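Local coordinates for rhamnose ABC transporter, rhamnose-binding protein (Actinomyces odontolyticus ATCC 17982, PDB 5BQ3) that probably binds a sugar, most likely rhamnose, as the substrate-binding protein that would hand it to an ABC transporter, at residues T31-Q36 and N87-A92; L127-V132 and Y276-A281; S72-F77 and D97-A102; S120-R125 and G309-V314. One frame throughout, in Å; residues are numbered along the deposited sequence.

Interaction 1: T31-Q36 and N87-A92; sequences TFIPKQ and NVLVIA
Thr31 is bonded to the neighbouring strand through both its backbone polar atoms: Thr31 N donates to Val88 O at 3.0 Å, and Thr31 O accepts from Val90 N at 2.9 Å in an almost straight bond, 178° at the hydrogen. Its hydroxyl turns to another partner, Glu81 of helix 75-83, which gives a buried polar group a bond. Phe32 lies beside Val90, both side chains pointing the same way, with Phe32 CD2 3.7 Å from Val90 CB and CE2 near Val90 CG2. The two share the sheet face that helices 40-56 and 271-287 cover. Strands 31-33 and 88-91 are neighbours in the parallel sheet of a Rossmann-like lobe, as in periplasmic binding proteins; beta-branched and aromatic residues such as Thr31, Phe32, Ile33, Val90 and Ile91 suit the extended backbone, and the apolar ones, Leu89 included, suit the buried faces. Ile33 N bonds to Val90 O at 2.8 Å. The Ile33 side chain, on the face toward helix 75-83, serves two residues: Ile33 CD1 meets Leu89 CD1 at 3.8 Å, while Ile33 CG2 meets Ile91 CD1 at the same 3.8 Å. Ile33 O then takes Ala92 N at 3.1 Å, the last of the four backbone bonds. Pro34, lacking an N-H, comes as the strand gives way to loop. Beyond it Lys35 lays CG 3.4 Å from Ala92 O, and its extended chain carries NZ to Ser118 OG.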
loop_
_atom_site.group_PDB
_atom_site.type_symbol
_atom_site.label_atom_id
_atom_site.label_comp_id
_atom_site.label_asym_id
_atom_site.label_seq_id
_atom_site.Cartn_x
_atom_site.Cartn_y
_atom_site.Cartn_z
ATOM N N THR A 31 7.242 -11.484 -16.047
ATOM C CA THR A 31 5.827 -11.805 -15.852
ATOM C C THR A 31 5.353 -11.255 -14.505
ATOM O O THR A 31 6.008 -11.454 -13.478
ATOM C CB THR A 31 5.565 -13.313 -16.004
ATOM O OG1 THR A 31 5.958 -13.717 -17.316
ATOM C CG2 THR A 31 4.103 -13.674 -15.804
ATOM N N PHE A 32 4.206 -10.557 -14.533
ATOM C CA PHE A 32 3.557 -9.948 -13.373
ATOM C C PHE A 32 2.321 -10.767 -13.002
ATOM O O PHE A 32 1.442 -10.964 -13.843
ATOM C CB PHE A 32 3.184 -8.477 -13.663
ATOM C CG PHE A 32 4.331 -7.599 -14.104
ATOM C CD1 PHE A 32 4.677 -7.502 -15.447
ATOM C CD2 PHE A 32 5.058 -6.859 -13.181
ATOM C CE1 PHE A 32 5.753 -6.705 -15.853
ATOM C CE2 PHE A 32 6.124 -6.059 -13.586
ATOM C CZ PHE A 32 6.467 -5.988 -14.919
ATOM N N ILE A 33 2.279 -11.288 -11.761
ATOM C CA ILE A 33 1.154 -12.079 -11.270
ATOM C C ILE A 33 0.466 -11.311 -10.124
ATOM O O ILE A 33 0.976 -11.295 -9.001
ATOM C CB ILE A 33 1.537 -13.540 -10.867
ATOM C CG1 ILE A 33 2.283 -14.275 -12.009
ATOM C CG2 ILE A 33 0.284 -14.331 -10.430
ATOM C CD1 ILE A 33 3.112 -15.474 -11.574
ATOM N N PRO A 34 -0.703 -10.674 -10.385
ATOM C CA PRO A 34 -1.410 -9.984 -9.294
ATOM C C PRO A 34 -2.187 -10.979 -8.426
ATOM O O PRO A 34 -2.244 -12.167 -8.756
ATOM C CB PRO A 34 -2.344 -9.026 -10.040
ATOM C CG PRO A 34 -2.645 -9.721 -11.323
ATOM C CD PRO A 34 -1.462 -10.598 -11.656
ATOM N N LYS A 35 -2.795 -10.493 -7.326
ATOM C CA LYS A 35 -3.611 -11.305 -6.419
ATOM C C LYS A 35 -4.825 -11.886 -7.154
ATOM O O LYS A 35 -5.196 -13.043 -6.945
ATOM C CB LYS A 35 -4.091 -10.451 -5.234
ATOM C CG LYS A 35 -3.057 -10.217 -4.150
ATOM C CD LYS A 35 -3.667 -9.442 -2.997
ATOM C CE LYS A 35 -2.730 -9.363 -1.825
ATOM N NZ LYS A 35 -3.326 -8.616 -0.688
ATOM N N GLN A 36 -5.418 -11.066 -8.033
ATOM C CA GLN A 36 -6.612 -11.341 -8.825
ATOM C C GLN A 36 -6.556 -10.511 -10.113
ATOM O O GLN A 36 -6.026 -9.397 -10.097
ATOM C CB GLN A 36 -7.848 -10.969 -7.969
ATOM C CG GLN A 36 -9.211 -11.253 -8.580
ATOM C CD GLN A 36 -10.332 -10.868 -7.646
ATOM O OE1 GLN A 36 -11.030 -11.721 -7.087
ATOM N NE2 GLN A 36 -10.537 -9.571 -7.457
ATOM N N ASN A 87 12.289 -15.491 -16.828
ATOM C CA ASN A 87 13.496 -15.056 -16.134
ATOM C C ASN A 87 13.193 -14.229 -14.887
ATOM O O ASN A 87 13.874 -14.406 -13.878
ATOM C CB ASN A 87 14.398 -14.272 -17.083
ATOM C CG ASN A 87 14.791 -15.057 -18.309
ATOM O OD1 ASN A 87 14.226 -14.882 -19.392
ATOM N ND2 ASN A 87 15.728 -15.980 -18.153
ATOM N N VAL A 88 12.203 -13.313 -14.958
ATOM C CA VAL A 88 11.827 -12.449 -13.833
ATOM C C VAL A 88 10.345 -12.655 -13.508
ATOM O O VAL A 88 9.497 -12.543 -14.393
ATOM C CB VAL A 88 12.144 -10.947 -14.084
ATOM C CG1 VAL A 88 11.804 -10.101 -12.861
ATOM C CG2 VAL A 88 13.600 -10.734 -14.491
ATOM N N LEU A 89 10.039 -12.935 -12.232
ATOM C CA LEU A 89 8.670 -13.126 -11.762
ATOM C C LEU A 89 8.337 -12.105 -10.673
ATOM O O LEU A 89 8.985 -12.086 -9.624
ATOM C CB LEU A 89 8.462 -14.559 -11.253
ATOM C CG LEU A 89 7.031 -15.078 -11.331
ATOM C CD1 LEU A 89 6.759 -15.713 -12.682
ATOM C CD2 LEU A 89 6.763 -16.075 -10.233
ATOM N N VAL A 90 7.348 -11.238 -10.944
ATOM C CA VAL A 90 6.889 -10.204 -10.009
ATOM C C VAL A 90 5.499 -10.633 -9.514
ATOM O O VAL A 90 4.582 -10.746 -10.326
ATOM C CB VAL A 90 6.910 -8.778 -10.628
ATOM C CG1 VAL A 90 6.670 -7.722 -9.560
ATOM C CG2 VAL A 90 8.230 -8.502 -11.352
ATOM N N ILE A 91 5.355 -10.933 -8.203
ATOM C CA ILE A 91 4.090 -11.452 -7.674
ATOM C C ILE A 91 3.612 -10.756 -6.378
ATOM O O ILE A 91 4.403 -10.461 -5.491
ATOM C CB ILE A 91 4.199 -13.002 -7.473
ATOM C CG1 ILE A 91 2.881 -13.621 -6.949
ATOM C CG2 ILE A 91 5.405 -13.403 -6.599
ATOM C CD1 ILE A 91 2.586 -14.988 -7.418
ATOM N N ALA A 92 2.289 -10.532 -6.287
ATOM C CA ALA A 92 1.602 -10.019 -5.104
ATOM C C ALA A 92 0.945 -11.224 -4.437
ATOM O O ALA A 92 -0.121 -11.663 -4.870
ATOM C CB ALA A 92 0.581 -8.954 -5.492
#

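Interaction 2: L127-V132 and Y276-A281; sequences LFINQV and YVAAYA
Leu127 and Ile129 of strand 127-130 face helix 276-281, which runs nearly antiparallel to the strand, at 162° between their directions, with the axes 8.9 Å apart at closest approach. Ile129 carries most of the contact, and each of its branches has its own partner. Ile129 CG2, anti to the backbone N, touches Val277 CG1 at 3.8 Å; Ile129 CG1 lies against the helix backbone, 3.8 Å from Ala278 CA; and Ile129 CD1 ends 3.7 Å from Ala281 CB. The chi2 of -62° bends CD1 to that last position. Such a helix packed against a parallel sheet is the layered alpha/beta arrangement of the periplasmic binding protein fold, in which helix 271-287, late in the chain, returns to cover a sheet built mostly of early strands. Alanine suits the helix side because a single methyl lets the backbone come close to the strand: Ile129 and Ala278 have their CA atoms only 6.1 Å apart. Leu127, two residues before Ile129 and so on the same face of the strand, adds CD2 at 3.8 Å from Ala281 CB. That methyl is thus touched by both strand residues. On the sheet side, Val114 and Phe116 of strand 112-116 and Val314 of strand 313-315 also pack against Ile129.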
loop_
_atom_site.group_PDB
_atom_site.type_symbol
_atom_site.label_atom_id
_atom_site.label_comp_id
_atom_site.label_asym_id
_atom_site.label_seq_id
_atom_site.Cartn_x
_atom_site.Cartn_y
_atom_site.Cartn_z
ATOM N N LEU A 127 13.791 -10.537 -3.439
ATOM C CA LEU A 127 13.530 -9.153 -3.031
ATOM C C LEU A 127 12.038 -8.900 -2.815
ATOM O O LEU A 127 11.207 -9.487 -3.509
ATOM C CB LEU A 127 14.048 -8.214 -4.147
ATOM C CG LEU A 127 14.904 -7.002 -3.769
ATOM C CD1 LEU A 127 16.203 -7.409 -3.080
ATOM C CD2 LEU A 127 15.261 -6.211 -5.001
ATOM N N PHE A 128 11.702 -8.002 -1.867
ATOM C CA PHE A 128 10.329 -7.560 -1.598
ATOM C C PHE A 128 10.245 -6.036 -1.773
ATOM O O PHE A 128 11.086 -5.310 -1.244
ATOM C CB PHE A 128 9.824 -7.996 -0.205
ATOM C CG PHE A 128 8.498 -7.396 0.228
ATOM C CD1 PHE A 128 7.353 -7.548 -0.552
ATOM C CD2 PHE A 128 8.391 -6.694 1.422
ATOM C CE1 PHE A 128 6.138 -6.973 -0.161
ATOM C CE2 PHE A 128 7.171 -6.129 1.817
ATOM C CZ PHE A 128 6.053 -6.281 1.026
ATOM N N ILE A 129 9.242 -5.564 -2.536
ATOM C CA ILE A 129 9.004 -4.144 -2.791
ATOM C C ILE A 129 7.764 -3.723 -2.011
ATOM O O ILE A 129 6.652 -4.157 -2.326
ATOM C CB ILE A 129 8.888 -3.802 -4.314
ATOM C CG1 ILE A 129 9.946 -4.544 -5.193
ATOM C CG2 ILE A 129 8.915 -2.280 -4.551
ATOM C CD1 ILE A 129 11.463 -4.249 -4.931
ATOM N N ASN A 130 7.962 -2.906 -0.970
ATOM C CA ASN A 130 6.875 -2.397 -0.143
ATOM C C ASN A 130 6.539 -0.970 -0.562
ATOM O O ASN A 130 7.446 -0.176 -0.825
ATOM C CB ASN A 130 7.249 -2.460 1.340
ATOM C CG ASN A 130 6.089 -2.556 2.312
ATOM O OD1 ASN A 130 4.901 -2.591 1.951
ATOM N ND2 ASN A 130 6.425 -2.632 3.585
ATOM N N GLN A 131 5.237 -0.655 -0.644
ATOM C CA GLN A 131 4.729 0.670 -1.023
ATOM C C GLN A 131 5.216 1.737 -0.057
ATOM O O GLN A 131 5.794 2.740 -0.472
ATOM C CB GLN A 131 3.182 0.694 -1.042
ATOM C CG GLN A 131 2.510 -0.438 -1.800
ATOM C CD GLN A 131 2.036 -1.533 -0.879
ATOM O OE1 GLN A 131 2.828 -2.225 -0.226
ATOM N NE2 GLN A 131 0.725 -1.727 -0.827
ATOM N N VAL A 132 4.966 1.505 1.241
ATOM C CA VAL A 132 5.240 2.410 2.358
ATOM C C VAL A 132 5.758 1.640 3.582
ATOM O O VAL A 132 5.436 0.463 3.751
ATOM C CB VAL A 132 3.943 3.206 2.723
ATOM C CG1 VAL A 132 3.646 4.294 1.697
ATOM C CG2 VAL A 132 2.736 2.281 2.878
ATOM N N TYR A 276 6.487 -0.132 -10.994
ATOM C CA TYR A 276 7.613 0.519 -11.667
ATOM C C TYR A 276 8.946 0.116 -11.015
ATOM O O TYR A 276 9.835 -0.361 -11.720
ATOM C CB TYR A 276 7.433 2.053 -11.644
ATOM C CG TYR A 276 8.349 2.810 -12.579
ATOM C CD1 TYR A 276 7.960 3.106 -13.883
ATOM C CD2 TYR A 276 9.586 3.280 -12.146
ATOM C CE1 TYR A 276 8.800 3.808 -14.747
ATOM C CE2 TYR A 276 10.432 3.986 -12.999
ATOM C CZ TYR A 276 10.035 4.249 -14.299
ATOM O OH TYR A 276 10.871 4.948 -15.134
ATOM N N VAL A 277 9.069 0.283 -9.678
ATOM C CA VAL A 277 10.263 -0.049 -8.881
ATOM C C VAL A 277 10.533 -1.564 -8.949
ATOM O O VAL A 277 11.685 -1.961 -9.126
ATOM C CB VAL A 277 10.139 0.460 -7.409
ATOM C CG1 VAL A 277 11.286 -0.041 -6.531
ATOM C CG2 VAL A 277 10.071 1.985 -7.359
ATOM N N ALA A 278 9.471 -2.391 -8.849
ATOM C CA ALA A 278 9.548 -3.855 -8.884
ATOM C C ALA A 278 10.136 -4.384 -10.200
ATOM O O ALA A 278 10.962 -5.294 -10.164
ATOM C CB ALA A 278 8.172 -4.451 -8.649
ATOM N N ALA A 279 9.732 -3.805 -11.350
ATOM C CA ALA A 279 10.221 -4.194 -12.675
ATOM C C ALA A 279 11.700 -3.843 -12.833
ATOM O O ALA A 279 12.440 -4.618 -13.442
ATOM C CB ALA A 279 9.396 -3.522 -13.758
ATOM N N TYR A 280 12.138 -2.698 -12.259
ATOM C CA TYR A 280 13.537 -2.257 -12.292
ATOM C C TYR A 280 14.387 -3.088 -11.331
ATOM O O TYR A 280 15.553 -3.349 -11.627
ATOM C CB TYR A 280 13.661 -0.757 -11.969
ATOM C CG TYR A 280 13.548 0.128 -13.192
ATOM C CD1 TYR A 280 14.669 0.441 -13.957
ATOM C CD2 TYR A 280 12.318 0.635 -13.599
ATOM C CE1 TYR A 280 14.568 1.243 -15.094
ATOM C CE2 TYR A 280 12.206 1.437 -14.733
ATOM C CZ TYR A 280 13.332 1.732 -15.483
ATOM O OH TYR A 280 13.219 2.531 -16.596
ATOM N N ALA A 281 13.790 -3.514 -10.194
ATOM C CA ALA A 281 14.431 -4.349 -9.175
ATOM C C ALA A 281 14.711 -5.747 -9.716
ATOM O O ALA A 281 15.773 -6.301 -9.447
ATOM C CB ALA A 281 13.556 -4.434 -7.939
#

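Interaction 3: S72-F77 and D97-A102; sequences SSQVSF and DAVCPA
Ser72 and Val75 meet Ala98, Val99 and Ala102 where the N-terminal parts of two neighbouring helices, 75-83 and 100-109, come together on one side of the parallel sheet of an alpha/beta lobe. No hydrogen bond joins the two segments; the contact is made mostly by small and branched side chains, with Gln74 on the inner side. Val75, at the middle, divides its methyls: Val75 CG1, anti to the backbone N (chi1 176°), approaches Ala102 CB at 4.1 Å, while Val75 CG2 lies 3.5 Å from Ala98 O and more loosely beside Val99. A compact valine suits this place, since its two methyls fork toward separate partners, and alanines across from it allow the backbones to approach. At the outer end Ser72 OG rests 3.4 Å from Ala98 CB, a plain van der Waals contact at an exposed position where a small polar side chain is at ease. Toward the interior, Gln74 and Val99 cross obliquely, with Gln74 OE1 3.6 Å from Val99 CG1. The Gln74 amide has its polar partners in the loops that follow the strands: OE1 accepts from Asn94 N, and NE2 donates to both Ala92 O and Pro34 O, which fixes the rotation of this buried amide. Val99 and Ala102 also touch Ile78 of helix 75-83, continuing the join along that helix, while Cys100 turns away to its disulfide with Cys124 in the loop before strand 127-130.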
loop_
_atom_site.group_PDB
_atom_site.type_symbol
_atom_site.label_atom_id
_atom_site.label_comp_id
_atom_site.label_asym_id
_atom_site.label_seq_id
_atom_site.Cartn_x
_atom_site.Cartn_y
_atom_site.Cartn_z
ATOM N N SER A 72 -3.990 -20.314 -2.426
ATOM C CA SER A 72 -3.185 -21.108 -3.368
ATOM C C SER A 72 -3.639 -20.963 -4.841
ATOM O O SER A 72 -3.279 -21.806 -5.670
ATOM C CB SER A 72 -3.223 -22.585 -2.977
ATOM O OG SER A 72 -2.576 -22.863 -1.748
ATOM N N SER A 73 -4.390 -19.892 -5.171
ATOM C CA SER A 73 -4.915 -19.653 -6.523
ATOM C C SER A 73 -3.826 -19.284 -7.552
ATOM O O SER A 73 -4.045 -19.468 -8.753
ATOM C CB SER A 73 -5.986 -18.566 -6.495
ATOM O OG SER A 73 -5.475 -17.328 -6.032
ATOM N N GLN A 74 -2.668 -18.779 -7.085
ATOM C CA GLN A 74 -1.545 -18.346 -7.926
ATOM C C GLN A 74 -0.520 -19.463 -8.210
ATOM O O GLN A 74 0.267 -19.323 -9.148
ATOM C CB GLN A 74 -0.820 -17.164 -7.262
ATOM C CG GLN A 74 -1.684 -15.921 -7.074
ATOM C CD GLN A 74 -1.049 -14.927 -6.138
ATOM O OE1 GLN A 74 -0.809 -15.202 -4.960
ATOM N NE2 GLN A 74 -0.808 -13.727 -6.630
ATOM N N VAL A 75 -0.524 -20.550 -7.405
ATOM C CA VAL A 75 0.405 -21.695 -7.462
ATOM C C VAL A 75 0.490 -22.315 -8.882
ATOM O O VAL A 75 1.599 -22.574 -9.357
ATOM C CB VAL A 75 0.047 -22.767 -6.392
ATOM C CG1 VAL A 75 0.944 -24.001 -6.494
ATOM C CG2 VAL A 75 0.119 -22.179 -4.987
ATOM N N SER A 76 -0.659 -22.532 -9.553
ATOM C CA SER A 76 -0.699 -23.110 -10.903
ATOM C C SER A 76 -0.071 -22.172 -11.941
ATOM O O SER A 76 0.550 -22.651 -12.889
ATOM C CB SER A 76 -2.131 -23.452 -11.306
ATOM O OG SER A 76 -2.968 -22.308 -11.304
ATOM N N PHE A 77 -0.214 -20.846 -11.746
ATOM C CA PHE A 77 0.323 -19.810 -12.632
ATOM C C PHE A 77 1.834 -19.635 -12.451
ATOM O O PHE A 77 2.517 -19.363 -13.438
ATOM C CB PHE A 77 -0.408 -18.473 -12.425
ATOM C CG PHE A 77 -1.848 -18.524 -12.868
ATOM C CD1 PHE A 77 -2.193 -18.299 -14.196
ATOM C CD2 PHE A 77 -2.860 -18.832 -11.966
ATOM C CE1 PHE A 77 -3.524 -18.375 -14.611
ATOM C CE2 PHE A 77 -4.191 -18.911 -12.382
ATOM C CZ PHE A 77 -4.515 -18.682 -13.701
ATOM N N ASP A 97 2.611 -18.203 2.856
ATOM C CA ASP A 97 3.091 -19.581 2.943
ATOM C C ASP A 97 2.619 -20.493 1.802
ATOM O O ASP A 97 3.371 -21.383 1.410
ATOM C CB ASP A 97 2.662 -20.195 4.287
ATOM C CG ASP A 97 3.489 -19.782 5.496
ATOM O OD1 ASP A 97 4.424 -18.958 5.332
ATOM O OD2 ASP A 97 3.223 -20.302 6.601
ATOM N N ALA A 98 1.383 -20.306 1.303
ATOM C CA ALA A 98 0.783 -21.149 0.261
ATOM C C ALA A 98 1.506 -21.076 -1.092
ATOM O O ALA A 98 1.582 -22.094 -1.783
ATOM C CB ALA A 98 -0.678 -20.784 0.074
ATOM N N VAL A 99 2.018 -19.892 -1.473
ATOM C CA VAL A 99 2.709 -19.677 -2.754
ATOM C C VAL A 99 4.222 -19.972 -2.645
ATOM O O VAL A 99 4.888 -20.104 -3.674
ATOM C CB VAL A 99 2.476 -18.246 -3.330
ATOM C CG1 VAL A 99 1.007 -18.001 -3.658
ATOM C CG2 VAL A 99 3.020 -17.162 -2.404
ATOM N N CYS A 100 4.751 -20.054 -1.407
ATOM C CA CYS A 100 6.170 -20.250 -1.088
ATOM C C CYS A 100 6.817 -21.489 -1.771
ATOM O O CYS A 100 7.886 -21.287 -2.346
ATOM C CB CYS A 100 6.394 -20.281 0.421
ATOM S SG CYS A 100 8.123 -20.072 0.920
ATOM N N PRO A 101 6.261 -22.736 -1.758
ATOM C CA PRO A 101 6.960 -23.851 -2.430
ATOM C C PRO A 101 7.094 -23.668 -3.946
ATOM O O PRO A 101 8.114 -24.066 -4.508
ATOM C CB PRO A 101 6.087 -25.069 -2.107
ATOM C CG PRO A 101 5.281 -24.671 -0.950
ATOM C CD PRO A 101 5.016 -23.219 -1.129
ATOM N N ALA A 102 6.080 -23.062 -4.599
ATOM C CA ALA A 102 6.073 -22.796 -6.040
ATOM C C ALA A 102 7.112 -21.731 -6.403
ATOM O O ALA A 102 7.775 -21.858 -7.432
ATOM C CB ALA A 102 4.689 -22.359 -6.490
#

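Interaction 4: S120-R125 and G309-V314; sequences SAADCR and GENKTV
Arg125 makes the one direct hydrogen bond between the segments, Arg125 NH2 donating to Asn311 O at 2.9 Å, with 165° at the hydrogen. The acceptor lies at the edge of the guanidinium, only 10° out of its plane. Arginine suits this position because its flat head can serve several partners at once: NE forms a salt bridge with Asp119, which would help orient the group and balance its charge. The Arg125 and Asn311 side chains cross at about a right angle, guanidinium and amide planes 50° apart; Arg125 NH2 and Asn311 ND2, both donors, are not bonded to each other. Two waters supply further polar links. Water 1 donates to Ala122 O and Arg125 O and accepts from Lys312 NZ at 3.0 Å; water 2 joins Arg125 NH1 to Asn311 OD1 by weak bonds. Segment 120-125 holds a type I turn, Ala121 to Cys124, in the loop leading to strand 127-130. Residues 309-312 lead into strand 313-315, the edge strand of the same parallel sheet. Asn311 and Lys312 both take positive phi, which asparagine tolerates better than most residues and lysine less readily. Van der Waals contacts between carbons and polar atoms are few: Ala122 CB is 3.7 Å from Asn311 OD1, and Lys312 CB lies 3.8 Å from Arg125 NH1. The Lys312 chain is extended beyond CG, carrying its amino group to water 1, with Lys312 NZ 5.6 Å from the like-charged Arg125 NH1.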
loop_
_atom_site.group_PDB
_atom_site.type_symbol
_atom_site.label_atom_id
_atom_site.label_comp_id
_atom_site.label_asym_id
_atom_site.label_seq_id
_atom_site.Cartn_x
_atom_site.Cartn_y
_atom_site.Cartn_z
ATOM N N SER A 120 5.618 -12.778 0.570
ATOM C CA SER A 120 5.582 -14.204 0.846
ATOM C C SER A 120 6.472 -14.419 2.086
ATOM O O SER A 120 6.772 -13.437 2.777
ATOM C CB SER A 120 6.062 -14.991 -0.371
ATOM O OG SER A 120 7.426 -14.733 -0.659
ATOM N N ALA A 121 6.906 -15.660 2.381
ATOM C CA ALA A 121 7.836 -15.867 3.494
ATOM C C ALA A 121 9.241 -15.411 3.039
ATOM O O ALA A 121 9.473 -15.279 1.834
ATOM C CB ALA A 121 7.833 -17.324 3.941
ATOM N N ALA A 122 10.150 -15.130 3.983
ATOM C CA ALA A 122 11.502 -14.629 3.712
ATOM C C ALA A 122 12.353 -15.510 2.761
ATOM O O ALA A 122 13.233 -14.972 2.082
ATOM C CB ALA A 122 12.246 -14.443 5.021
ATOM N N ASP A 123 12.101 -16.835 2.705
ATOM C CA ASP A 123 12.904 -17.756 1.888
ATOM C C ASP A 123 12.309 -18.103 0.492
ATOM O O ASP A 123 12.876 -18.962 -0.190
ATOM C CB ASP A 123 13.192 -19.063 2.672
ATOM C CG ASP A 123 12.001 -19.798 3.283
ATOM O OD1 ASP A 123 10.852 -19.324 3.116
ATOM O OD2 ASP A 123 12.222 -20.835 3.949
ATOM N N CYS A 124 11.229 -17.425 0.042
ATOM C CA CYS A 124 10.623 -17.723 -1.266
ATOM C C CYS A 124 10.865 -16.618 -2.301
ATOM O O CYS A 124 10.391 -16.749 -3.431
ATOM C CB CYS A 124 9.130 -18.033 -1.154
ATOM S SG CYS A 124 8.486 -18.104 0.537
ATOM N N ARG A 125 11.586 -15.543 -1.939
ATOM C CA ARG A 125 11.828 -14.453 -2.881
ATOM C C ARG A 125 13.232 -13.867 -2.725
ATOM O O ARG A 125 13.858 -13.986 -1.667
ATOM C CB ARG A 125 10.742 -13.355 -2.758
ATOM C CG ARG A 125 10.906 -12.341 -1.629
ATOM C CD ARG A 125 10.612 -12.905 -0.255
ATOM N NE ARG A 125 10.427 -11.844 0.730
ATOM C CZ ARG A 125 11.408 -11.261 1.409
ATOM N NH1 ARG A 125 12.671 -11.635 1.220
ATOM N NH2 ARG A 125 11.138 -10.299 2.280
ATOM N N GLY A 309 16.921 -2.709 2.058
ATOM C CA GLY A 309 16.953 -2.664 3.514
ATOM C C GLY A 309 16.929 -4.035 4.154
ATOM O O GLY A 309 17.206 -5.038 3.490
ATOM N N GLU A 310 16.597 -4.081 5.456
ATOM C CA GLU A 310 16.517 -5.313 6.248
ATOM C C GLU A 310 15.391 -6.224 5.722
ATOM O O GLU A 310 14.363 -5.730 5.249
ATOM C CB GLU A 310 16.344 -5.015 7.756
ATOM C CG GLU A 310 15.123 -4.181 8.131
ATOM C CD GLU A 310 15.346 -2.680 8.197
ATOM O OE1 GLU A 310 15.612 -2.065 7.137
ATOM O OE2 GLU A 310 15.214 -2.111 9.305
ATOM N N ASN A 311 15.624 -7.555 5.787
ATOM C CA ASN A 311 14.738 -8.638 5.327
ATOM C C ASN A 311 14.486 -8.520 3.798
ATOM O O ASN A 311 13.383 -8.808 3.320
ATOM C CB ASN A 311 13.419 -8.672 6.138
ATOM C CG ASN A 311 12.650 -9.970 6.051
ATOM O OD1 ASN A 311 13.168 -11.058 6.335
ATOM N ND2 ASN A 311 11.379 -9.877 5.680
ATOM N N LYS A 312 15.539 -8.103 3.040
ATOM C CA LYS A 312 15.557 -7.908 1.577
ATOM C C LYS A 312 14.350 -7.062 1.100
ATOM O O LYS A 312 13.724 -7.386 0.088
ATOM C CB LYS A 312 15.596 -9.268 0.848
ATOM C CG LYS A 312 16.847 -10.092 1.102
ATOM C CD LYS A 312 16.708 -11.472 0.491
ATOM C CE LYS A 312 17.933 -12.315 0.712
ATOM N NZ LYS A 312 17.788 -13.643 0.071
ATOM N N THR A 313 14.024 -5.984 1.847
ATOM C CA THR A 313 12.875 -5.119 1.569
ATOM C C THR A 313 13.315 -3.753 1.021
ATOM O O THR A 313 14.207 -3.116 1.576
ATOM C CB THR A 313 12.002 -4.973 2.838
ATOM O OG1 THR A 313 11.635 -6.272 3.302
ATOM C CG2 THR A 313 10.731 -4.153 2.602
ATOM N N VAL A 314 12.642 -3.310 -0.057
ATOM C CA VAL A 314 12.833 -2.018 -0.730
ATOM C C VAL A 314 11.544 -1.200 -0.548
ATOM O O VAL A 314 10.461 -1.703 -0.846
ATOM C CB VAL A 314 13.204 -2.187 -2.233
ATOM C CG1 VAL A 314 13.412 -0.835 -2.913
ATOM C CG2 VAL A 314 14.434 -3.078 -2.414
HETATM O O HOH W 1 15.441 -15.444 0.417
HETATM O O HOH W 2 14.324 -11.968 3.837
#

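In the fold
All four contacts belong to one lobe, built round the six-stranded parallel sheet. Interaction 1 pairs two of its strands, interaction 2 lays helix 271-287 on one side, interaction 3 joins helices 75-83 and 100-109, and interaction 4 reaches the edge strand 313-315, next to strand 127-130. Interactions 1 and 3 alternate along the chain, their centres about 11 Å apart; interaction 2 is nested within the loop closed by interaction 4, also about 11 Å between centres. Interactions 3 and 4, with centres about 17 Å apart, are bridged by the Cys100-Cys124 disulfide. Early and late parts of the sequence are thus gathered into a single lobe.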